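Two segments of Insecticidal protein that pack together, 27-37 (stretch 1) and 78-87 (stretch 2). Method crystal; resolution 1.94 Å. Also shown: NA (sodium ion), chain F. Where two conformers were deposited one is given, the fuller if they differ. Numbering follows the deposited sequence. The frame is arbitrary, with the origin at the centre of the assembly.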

# COMPACT_ATOMS: atom_id res chain seq x y z
N ASP A 27 18.87 1.62 1.32
CA ASP A 27 19.59 2.81 0.84
C ASP A 27 19.97 2.51 -0.60
O ASP A 27 20.98 1.86 -0.86
CB ASP A 27 20.80 3.10 1.73
CG ASP A 27 21.57 4.35 1.30
OD1 ASP A 27 21.51 4.77 0.13
OD2 ASP A 27 22.27 4.91 2.16
N VAL A 28 19.14 2.98 -1.53
CA VAL A 28 19.26 2.54 -2.92
C VAL A 28 20.59 2.97 -3.52
O VAL A 28 21.27 2.17 -4.20
CB VAL A 28 18.06 3.06 -3.73
CG1 VAL A 28 18.26 2.76 -5.22
CG2 VAL A 28 16.74 2.42 -3.20
N GLN A 29 21.01 4.22 -3.29
CA GLN A 29 22.28 4.66 -3.87
C GLN A 29 23.46 3.86 -3.33
O GLN A 29 24.35 3.47 -4.10
CB GLN A 29 22.48 6.15 -3.60
CG GLN A 29 21.60 7.03 -4.46
CD GLN A 29 21.71 8.47 -4.05
OE1 GLN A 29 20.96 8.95 -3.19
NE2 GLN A 29 22.65 9.17 -4.64
N GLU A 30 23.48 3.60 -2.02
CA GLU A 30 24.58 2.82 -1.46
C GLU A 30 24.57 1.39 -1.97
O GLU A 30 25.63 0.81 -2.22
CB GLU A 30 24.54 2.85 0.07
CG GLU A 30 25.66 2.03 0.71
CD GLU A 30 27.08 2.51 0.32
OE1 GLU A 30 28.02 1.68 0.36
OE2 GLU A 30 27.26 3.70 -0.03
N ARG A 31 23.38 0.80 -2.17
CA ARG A 31 23.34 -0.55 -2.72
C ARG A 31 23.81 -0.58 -4.18
O ARG A 31 24.43 -1.57 -4.60
CB ARG A 31 21.93 -1.15 -2.60
CG ARG A 31 21.50 -1.45 -1.16
CD ARG A 31 22.49 -2.32 -0.37
NE ARG A 31 22.62 -3.67 -0.94
CZ ARG A 31 23.68 -4.46 -0.76
NH1 ARG A 31 24.72 -4.04 -0.04
NH2 ARG A 31 23.71 -5.67 -1.31
N LEU A 32 23.53 0.47 -4.96
CA LEU A 32 24.07 0.53 -6.32
C LEU A 32 25.58 0.69 -6.30
O LEU A 32 26.27 0.18 -7.19
CB LEU A 32 23.42 1.68 -7.11
CG LEU A 32 21.92 1.47 -7.41
CD1 LEU A 32 21.34 2.66 -8.12
CD2 LEU A 32 21.72 0.21 -8.26
N ARG A 33 26.11 1.42 -5.32
CA ARG A 33 27.57 1.49 -5.17
C ARG A 33 28.15 0.12 -4.82
O ARG A 33 29.22 -0.25 -5.32
CB ARG A 33 27.94 2.50 -4.10
CG ARG A 33 27.65 3.97 -4.46
CD ARG A 33 28.02 4.83 -3.26
NE ARG A 33 27.51 6.20 -3.42
CZ ARG A 33 27.76 7.19 -2.57
NH1 ARG A 33 28.53 6.98 -1.51
NH2 ARG A 33 27.26 8.39 -2.80
N ASP A 34 27.46 -0.65 -3.97
CA ASP A 34 27.93 -1.99 -3.67
C ASP A 34 27.81 -2.90 -4.89
O ASP A 34 28.66 -3.77 -5.10
CB ASP A 34 27.17 -2.59 -2.48
CG ASP A 34 27.67 -3.99 -2.12
OD1 ASP A 34 28.69 -4.11 -1.40
OD2 ASP A 34 27.05 -4.98 -2.58
N LEU A 35 26.77 -2.69 -5.70
CA LEU A 35 26.65 -3.43 -6.96
C LEU A 35 27.91 -3.24 -7.82
O LEU A 35 28.43 -4.21 -8.40
CB LEU A 35 25.41 -2.96 -7.72
CG LEU A 35 25.11 -3.63 -9.06
CD1 LEU A 35 24.79 -5.10 -8.81
CD2 LEU A 35 23.94 -2.90 -9.77
N ALA A 36 28.39 -1.99 -7.95
CA ALA A 36 29.62 -1.76 -8.71
C ALA A 36 30.81 -2.47 -8.06
O ALA A 36 31.62 -3.09 -8.75
CB ALA A 36 29.91 -0.25 -8.84
N ARG A 37 30.92 -2.40 -6.73
CA ARG A 37 32.01 -3.10 -6.03
C ARG A 37 31.93 -4.61 -6.22
O ARG A 37 32.97 -5.28 -6.29
CB ARG A 37 31.99 -2.74 -4.54
CG ARG A 37 32.22 -1.24 -4.26
CD ARG A 37 31.97 -0.91 -2.79
NE ARG A 37 32.07 0.54 -2.59
CZ ARG A 37 31.13 1.28 -2.01
NH1 ARG A 37 30.02 0.72 -1.53
NH2 ARG A 37 31.33 2.60 -1.89
N ILE A 78 36.00 5.55 -6.44
CA ILE A 78 35.57 5.14 -5.10
C ILE A 78 34.50 6.09 -4.57
O ILE A 78 34.31 7.21 -5.06
CB ILE A 78 36.74 5.02 -4.10
CG1 ILE A 78 37.51 6.33 -3.99
CG2 ILE A 78 37.65 3.85 -4.48
CD1 ILE A 78 38.70 6.22 -3.04
N GLY A 79 33.77 5.60 -3.57
CA GLY A 79 32.75 6.39 -2.89
C GLY A 79 31.63 6.79 -3.83
O GLY A 79 31.10 5.97 -4.60
N GLU A 80 31.26 8.07 -3.78
CA GLU A 80 30.21 8.61 -4.63
C GLU A 80 30.45 8.35 -6.11
O GLU A 80 29.49 8.22 -6.89
CB GLU A 80 30.09 10.12 -4.37
CG GLU A 80 29.06 10.86 -5.18
CD GLU A 80 29.24 12.37 -5.06
OE1 GLU A 80 29.04 12.91 -3.94
OE2 GLU A 80 29.58 13.01 -6.08
N ARG A 81 31.71 8.25 -6.54
CA ARG A 81 31.98 8.05 -7.96
C ARG A 81 31.81 6.60 -8.42
O ARG A 81 32.08 6.33 -9.60
CB ARG A 81 33.38 8.57 -8.31
CG ARG A 81 33.38 10.11 -8.39
CD ARG A 81 34.74 10.69 -8.62
NE ARG A 81 35.30 10.45 -9.95
CZ ARG A 81 35.07 11.19 -11.04
NH1 ARG A 81 35.69 10.90 -12.17
NH2 ARG A 81 34.23 12.22 -11.02
N ARG A 82 31.34 5.70 -7.57
CA ARG A 82 30.94 4.37 -8.04
C ARG A 82 29.72 4.43 -8.96
O ARG A 82 29.49 3.50 -9.74
CB ARG A 82 30.64 3.46 -6.86
CG ARG A 82 31.84 3.00 -6.05
CD ARG A 82 32.64 1.99 -6.87
NE ARG A 82 33.76 1.43 -6.11
CZ ARG A 82 34.66 0.61 -6.63
NH1 ARG A 82 34.57 0.25 -7.91
NH2 ARG A 82 35.64 0.13 -5.88
N ILE A 83 28.91 5.48 -8.86
CA ILE A 83 27.70 5.61 -9.67
C ILE A 83 27.62 7.02 -10.25
O ILE A 83 27.87 8.00 -9.55
CB ILE A 83 26.43 5.31 -8.85
CG1 ILE A 83 26.44 3.85 -8.37
CG2 ILE A 83 25.18 5.59 -9.69
CD1 ILE A 83 26.20 2.86 -9.49
N SER A 84 27.30 7.12 -11.53
CA SER A 84 27.03 8.42 -12.12
C SER A 84 25.71 8.34 -12.85
O SER A 84 25.21 7.25 -13.14
CB SER A 84 28.16 8.86 -13.08
OG SER A 84 28.16 8.06 -14.25
N GLN A 85 25.15 9.52 -13.15
CA GLN A 85 23.87 9.64 -13.83
C GLN A 85 22.75 8.95 -13.05
O GLN A 85 21.82 8.40 -13.65
CB GLN A 85 23.93 9.11 -15.26
CG GLN A 85 24.65 10.02 -16.24
CD GLN A 85 24.97 9.32 -17.54
OE1 GLN A 85 24.07 8.83 -18.23
NE2 GLN A 85 26.25 9.26 -17.88
N TYR A 86 22.83 8.97 -11.73
CA TYR A 86 21.79 8.37 -10.90
C TYR A 86 20.52 9.19 -11.00
O TYR A 86 20.55 10.42 -10.88
CB TYR A 86 22.25 8.27 -9.45
CG TYR A 86 21.14 7.85 -8.51
CD1 TYR A 86 20.76 6.52 -8.41
CD2 TYR A 86 20.46 8.79 -7.73
CE1 TYR A 86 19.71 6.13 -7.55
CE2 TYR A 86 19.42 8.41 -6.89
CZ TYR A 86 19.06 7.09 -6.80
OH TYR A 86 18.03 6.70 -5.95
N LYS A 87 19.38 8.53 -11.23
CA LYS A 87 18.14 9.23 -11.48
C LYS A 87 16.98 8.34 -11.06
O LYS A 87 16.99 7.15 -11.34
CB LYS A 87 18.02 9.58 -12.98
CG LYS A 87 16.78 10.36 -13.35
CD LYS A 87 16.99 11.04 -14.70
CE LYS A 87 16.09 12.25 -14.86
NZ LYS A 87 14.71 11.84 -15.25
NA NA F . 27.61 -1.02 1.51
O HOH W 1 27.08 7.60 -5.88

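This is a helix packed against an irregular 3-10 and strand segment through apolar and aliphatic contacts, with no direct hydrogen bond between the two and one water joining them. At one end Tyr86 presents a face and an edge to different partners: Gln29 CG sits 3.5 Å from the ring centroid, 16° off the normal, a CH-pi contact, while Leu32 CD1 reaches the edge at 3.9 Å from Tyr86 CE1. One turn of helix thus covers one face and part of the edge of a single ring. Ile83 follows, its CD1 3.8 Å from Leu32 CB and 3.5 Å from Leu32 O, so the side chain packs on helix backbone as well.

Farther along, arginines make the contact. Arg33 leaves its helix sideways and extends over the 3-10 turn, with CD 3.5 Å from Gly79 O and a guanidinium face over Glu80 CA. Water 1 completes this contact, accepting from Arg33 NE at 2.9 Å and donating to Glu80 O at 2.7 Å. Arg37 CG lies over the guanidinium face of Arg82, 3.6 Å from Arg82 NE. The like charges come close, Arg37 NE to Arg82 NE being 4.0 Å, but Arg37 NH1 is paired within the helix to Glu30 OE1 at 2.9 Å, a hydrogen-bonded salt bridge, and Arg82 finds hydrogen-bond partners elsewhere in the structure.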